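Local coordinates for protein adenylate isopentenyltransferase (Humulus lupulus, PDB 3A8T) that transfers the isopentenyl group of dimethylallyl diphosphate to ATP, ADP or AMP, a Mg2+-dependent reaction of cytokinin biosynthesis, at residues L60-F64 and S329-S334; E236-Y240 and A263-V268. One frame throughout, in Å; residues are numbered along the deposited sequence.

The two interactions lie on opposite sides of the chain's centre, their nearest atoms about 30 Å apart, and interaction 2 is nested in the loop that interaction 1 closes. Interaction 1 joins parts far apart in sequence, helix 53-61 with the turn that follows it and helix 315-338, against strands of the parallel sheet; its chemistry is apolar, valine and leucine methyls against a histidine and a phenylalanine ring, each with a valine methyl over one face (CH-pi). Interaction 2 pairs nearby helices, 234-243 and 257-289, away from that sheet, through an aromatic cluster whose F237 and Y240 pack on A267 and A263, with a loose charge pair outside. Both are partly buried and neither has a hydrogen bond across it.

Interaction 1. Residues L60-F64 and S329-S334; sequences LAAHF and SVKIVS
L60-F64 continues from helix 53-61 through a turn: H63 N and F64 N both donate hydrogen bonds to L60 O, at 3.1 and 2.9 Å, and F64 then extends (phi/psi -136/127). S329-S334 is regular helix. CA atoms pair L60 with V330 at 6.7 Å and F64 with S334 at 8.4 Å. L60 (chi1 m, chi2 t) sends CD2 to S329 CB at 3.9 Å and to V330 CG2 at 4.2 Å; its branched, wholly apolar side chain suits this buried position, where it also meets L66 and, with V333, L43. H63 and F64 both take chi1 m and point toward the helix. V330 (chi1 t) places CG2 over the H63 ring, 3.8 Å from its centroid, a CH-pi contact in which the flat ring of the exposed H63 covers the valine methyl. V333 (t) sets CG1 3.7 Å from the F64 centroid, again over a face. V330 O lies at the edge of the F64 ring, 3.5 Å from CZ, with CZ also 4.0 Å from S334 CB. Such helices packed against a parallel sheet typify the Rossmann-like alpha/beta core of P-loop proteins, here the C-terminal helix against helix 53-61, which begins at ATP-binding K53, and its following turn.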
loop_
_atom_site.group_PDB
_atom_site.type_symbol
_atom_site.label_atom_id
_atom_site.label_comp_id
_atom_site.label_asym_id
_atom_site.label_seq_id
_atom_site.Cartn_x
_atom_site.Cartn_y
_atom_site.Cartn_z
ATOM N N LEU A 60 6.861 -14.970 -5.156
ATOM C CA LEU A 60 8.287 -15.102 -5.419
ATOM C C LEU A 60 9.016 -15.846 -4.316
ATOM O O LEU A 60 10.079 -16.372 -4.541
ATOM C CB LEU A 60 8.928 -13.701 -5.573
ATOM C CG LEU A 60 8.620 -12.906 -6.868
ATOM C CD1 LEU A 60 9.066 -11.508 -6.713
ATOM C CD2 LEU A 60 9.324 -13.526 -8.104
ATOM N N ALA A 61 8.440 -15.883 -3.117
ATOM C CA ALA A 61 9.078 -16.521 -1.976
ATOM C C ALA A 61 9.055 -18.007 -2.162
ATOM O O ALA A 61 9.889 -18.699 -1.607
ATOM C CB ALA A 61 8.370 -16.121 -0.640
ATOM N N ALA A 62 8.098 -18.508 -2.935
ATOM C CA ALA A 62 8.078 -19.941 -3.157
ATOM C C ALA A 62 9.287 -20.380 -4.060
ATOM O O ALA A 62 9.607 -21.561 -4.106
ATOM C CB ALA A 62 6.733 -20.379 -3.800
ATOM N N HIS A 63 9.952 -19.421 -4.711
ATOM C CA HIS A 63 11.064 -19.679 -5.636
ATOM C C HIS A 63 12.394 -19.214 -5.137
ATOM O O HIS A 63 13.426 -19.715 -5.539
ATOM C CB HIS A 63 10.862 -18.934 -6.958
ATOM C CG HIS A 63 9.689 -19.408 -7.746
ATOM N ND1 HIS A 63 9.816 -20.276 -8.800
ATOM C CD2 HIS A 63 8.362 -19.215 -7.567
ATOM C CE1 HIS A 63 8.613 -20.609 -9.235
ATOM N NE2 HIS A 63 7.715 -19.977 -8.501
ATOM N N PHE A 64 12.353 -18.206 -4.290
ATOM C CA PHE A 64 13.540 -17.609 -3.744
ATOM C C PHE A 64 13.456 -17.349 -2.259
ATOM O O PHE A 64 12.532 -16.704 -1.789
ATOM C CB PHE A 64 13.775 -16.274 -4.418
ATOM C CG PHE A 64 13.835 -16.347 -5.911
ATOM C CD1 PHE A 64 14.943 -16.918 -6.548
ATOM C CD2 PHE A 64 12.777 -15.868 -6.681
ATOM C CE1 PHE A 64 14.991 -17.016 -7.914
ATOM C CE2 PHE A 64 12.809 -15.958 -8.066
ATOM C CZ PHE A 64 13.914 -16.533 -8.687
ATOM N N SER A 329 8.534 -12.366 -13.772
ATOM C CA SER A 329 9.292 -11.886 -12.589
ATOM C C SER A 329 10.311 -12.934 -12.106
ATOM O O SER A 329 11.418 -12.566 -11.761
ATOM C CB SER A 329 8.368 -11.576 -11.395
ATOM O OG SER A 329 7.344 -10.653 -11.702
ATOM N N VAL A 330 9.913 -14.213 -12.068
ATOM C CA VAL A 330 10.803 -15.275 -11.602
ATOM C C VAL A 330 12.086 -15.229 -12.438
ATOM O O VAL A 330 13.202 -15.208 -11.870
ATOM C CB VAL A 330 10.123 -16.687 -11.697
ATOM C CG1 VAL A 330 11.148 -17.800 -11.529
ATOM C CG2 VAL A 330 9.096 -16.829 -10.662
ATOM N N LYS A 331 11.909 -15.163 -13.767
ATOM C CA LYS A 331 13.010 -15.082 -14.709
ATOM C C LYS A 331 13.912 -13.861 -14.456
ATOM O O LYS A 331 15.151 -13.969 -14.397
ATOM C CB LYS A 331 12.489 -15.013 -16.133
ATOM C CG LYS A 331 11.779 -16.236 -16.586
ATOM C CD LYS A 331 10.766 -15.916 -17.679
ATOM C CE LYS A 331 11.419 -15.594 -19.023
ATOM N NZ LYS A 331 10.453 -15.642 -20.209
ATOM N N ILE A 332 13.302 -12.694 -14.313
ATOM C CA ILE A 332 14.091 -11.501 -14.074
ATOM C C ILE A 332 14.880 -11.652 -12.758
ATOM O O ILE A 332 16.058 -11.414 -12.733
ATOM C CB ILE A 332 13.174 -10.241 -13.990
ATOM C CG1 ILE A 332 12.516 -9.970 -15.340
ATOM C CG2 ILE A 332 13.960 -9.003 -13.515
ATOM C CD1 ILE A 332 11.351 -8.911 -15.264
ATOM N N VAL A 333 14.230 -12.073 -11.673
ATOM C CA VAL A 333 14.911 -12.157 -10.376
ATOM C C VAL A 333 16.013 -13.177 -10.433
ATOM O O VAL A 333 17.116 -12.965 -9.974
ATOM C CB VAL A 333 13.927 -12.512 -9.278
ATOM C CG1 VAL A 333 14.658 -12.919 -8.034
ATOM C CG2 VAL A 333 13.029 -11.364 -9.041
ATOM N N SER A 334 15.677 -14.295 -11.024
ATOM C CA SER A 334 16.607 -15.369 -11.253
ATOM C C SER A 334 17.882 -14.838 -11.929
ATOM O O SER A 334 18.991 -15.156 -11.520
ATOM C CB SER A 334 15.925 -16.378 -12.149
ATOM O OG SER A 334 16.441 -17.646 -11.908
#

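Interaction 2. Residues E236-Y240 and A263-V268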
loop_
_atom_site.group_PDB
_atom_site.type_symbol
_atom_site.label_atom_id
_atom_site.label_comp_id
_atom_site.label_asym_id
_atom_site.label_seq_id
_atom_site.Cartn_x
_atom_site.Cartn_y
_atom_site.Cartn_z
ATOM N N GLU A 236 -12.364 10.945 5.530
ATOM C CA GLU A 236 -13.678 10.791 4.888
ATOM C C GLU A 236 -14.723 10.392 5.913
ATOM O O GLU A 236 -15.785 11.030 6.005
ATOM C CB GLU A 236 -13.647 9.775 3.726
ATOM C CG GLU A 236 -12.718 10.114 2.590
ATOM C CD GLU A 236 -11.251 9.726 2.847
ATOM O OE1 GLU A 236 -10.825 9.451 4.011
ATOM O OE2 GLU A 236 -10.502 9.681 1.855
ATOM N N PHE A 237 -14.434 9.362 6.700
ATOM C CA PHE A 237 -15.415 9.003 7.702
ATOM C C PHE A 237 -15.509 9.954 8.851
ATOM O O PHE A 237 -16.557 10.032 9.466
ATOM C CB PHE A 237 -15.274 7.539 8.146
ATOM C CG PHE A 237 -16.135 6.612 7.302
ATOM C CD1 PHE A 237 -17.549 6.708 7.362
ATOM C CD2 PHE A 237 -15.564 5.770 6.315
ATOM C CE1 PHE A 237 -18.362 5.998 6.453
ATOM C CE2 PHE A 237 -16.368 5.066 5.415
ATOM C CZ PHE A 237 -17.766 5.179 5.478
ATOM N N ASP A 238 -14.437 10.684 9.158
ATOM C CA ASP A 238 -14.509 11.694 10.242
ATOM C C ASP A 238 -15.613 12.714 9.871
ATOM O O ASP A 238 -16.380 13.193 10.721
ATOM C CB ASP A 238 -13.170 12.431 10.444
ATOM C CG ASP A 238 -12.123 11.572 11.167
ATOM O OD1 ASP A 238 -12.493 10.510 11.729
ATOM O OD2 ASP A 238 -10.924 11.946 11.184
ATOM N N ARG A 239 -15.721 13.026 8.593
ATOM C CA ARG A 239 -16.738 13.959 8.160
ATOM C C ARG A 239 -18.114 13.351 8.478
ATOM O O ARG A 239 -18.991 14.021 8.975
ATOM C CB ARG A 239 -16.555 14.204 6.683
ATOM C CG ARG A 239 -17.479 15.195 6.043
ATOM C CD ARG A 239 -16.743 15.865 4.879
ATOM N NE ARG A 239 -17.678 16.719 4.189
ATOM C CZ ARG A 239 -18.128 17.851 4.698
ATOM N NH1 ARG A 239 -17.704 18.279 5.882
ATOM N NH2 ARG A 239 -19.065 18.514 4.068
ATOM N N TYR A 240 -18.279 12.063 8.218
ATOM C CA TYR A 240 -19.521 11.368 8.522
ATOM C C TYR A 240 -19.759 11.286 10.030
ATOM O O TYR A 240 -20.812 11.627 10.496
ATOM C CB TYR A 240 -19.483 9.969 7.947
ATOM C CG TYR A 240 -20.633 9.134 8.356
ATOM C CD1 TYR A 240 -21.832 9.161 7.649
ATOM C CD2 TYR A 240 -20.538 8.289 9.446
ATOM C CE1 TYR A 240 -22.902 8.369 8.008
ATOM C CE2 TYR A 240 -21.616 7.486 9.812
ATOM C CZ TYR A 240 -22.791 7.528 9.087
ATOM O OH TYR A 240 -23.823 6.696 9.444
ATOM N N ALA A 263 -24.873 11.150 3.785
ATOM C CA ALA A 263 -23.527 11.355 4.288
ATOM C C ALA A 263 -22.680 10.106 4.167
ATOM O O ALA A 263 -21.522 10.173 3.824
ATOM C CB ALA A 263 -23.566 11.844 5.720
ATOM N N PHE A 264 -23.283 8.961 4.413
ATOM C CA PHE A 264 -22.567 7.712 4.311
ATOM C C PHE A 264 -22.061 7.503 2.888
ATOM O O PHE A 264 -20.888 7.223 2.633
ATOM C CB PHE A 264 -23.490 6.561 4.654
ATOM C CG PHE A 264 -22.766 5.285 4.882
ATOM C CD1 PHE A 264 -22.130 5.059 6.108
ATOM C CD2 PHE A 264 -22.595 4.378 3.840
ATOM C CE1 PHE A 264 -21.344 3.974 6.289
ATOM C CE2 PHE A 264 -21.795 3.278 4.005
ATOM C CZ PHE A 264 -21.161 3.063 5.228
ATOM N N GLU A 265 -23.003 7.615 1.971
ATOM C CA GLU A 265 -22.784 7.443 0.570
ATOM C C GLU A 265 -21.680 8.363 0.108
ATOM O O GLU A 265 -20.798 7.928 -0.612
ATOM C CB GLU A 265 -24.128 7.715 -0.133
ATOM C CG GLU A 265 -24.154 7.679 -1.647
ATOM C CD GLU A 265 -25.553 8.103 -2.242
ATOM O OE1 GLU A 265 -25.687 8.195 -3.502
ATOM O OE2 GLU A 265 -26.509 8.344 -1.444
ATOM N N GLU A 266 -21.728 9.622 0.534
ATOM C CA GLU A 266 -20.730 10.629 0.172
ATOM C C GLU A 266 -19.336 10.230 0.716
ATOM O O GLU A 266 -18.334 10.401 0.045
ATOM C CB GLU A 266 -21.127 12.035 0.720
ATOM C CG GLU A 266 -19.923 12.818 1.289
ATOM C CD GLU A 266 -20.162 14.316 1.652
ATOM O OE1 GLU A 266 -20.754 14.618 2.729
ATOM O OE2 GLU A 266 -19.727 15.191 0.858
ATOM N N ALA A 267 -19.278 9.732 1.944
ATOM C CA ALA A 267 -18.007 9.321 2.506
ATOM C C ALA A 267 -17.432 8.218 1.583
ATOM O O ALA A 267 -16.274 8.306 1.114
ATOM C CB ALA A 267 -18.221 8.836 3.905
ATOM N N VAL A 268 -18.263 7.220 1.252
ATOM C CA VAL A 268 -17.807 6.153 0.391
ATOM C C VAL A 268 -17.298 6.573 -0.972
ATOM O O VAL A 268 -16.281 6.049 -1.385
ATOM C CB VAL A 268 -18.850 5.070 0.186
ATOM C CG1 VAL A 268 -18.266 3.978 -0.734
ATOM C CG2 VAL A 268 -19.230 4.447 1.525
#
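A267, Y240 and F237 bury the most surface where helices 234-243 and 257-289 run nearly antiparallel, at 169°, their segment axes 8.8 Å apart. A267 points toward the partner helix, and its single methyl lets the backbones come close: E236 and A267 have CA atoms 5.2 Å apart, and A267 CB lies 3.9 Å from E236 O. The same methyl sits over the F237 ring, 4.1 Å from its centroid, in a CH-pi contact. F237 leaves its backbone sideways yet swings its ring across, with CE1 3.6 Å from F264 CE1; the rings meet obliquely, and F204 packs edge-to-face on F237. Y240 lays its ring along the start of the other segment, CD1 3.7 Å from A263 CB, where another small alanine leaves room. F264 turns its edge to the face of Y240 in a T-shaped pair, centroids 5.5 Å apart, completing the aromatic cluster. On the solvent side R239 NE and E266 OE1 stand 4.0 Å apart, charges merely near, as no N-H points at the oxygen. E236 OE1 and OE2 accept hydrogen bonds from G233 N and N274 ND2, beside ATP-binding I232. This is an antiparallel helix pair with alanines at its close approach, reaching the nucleotide site's edge.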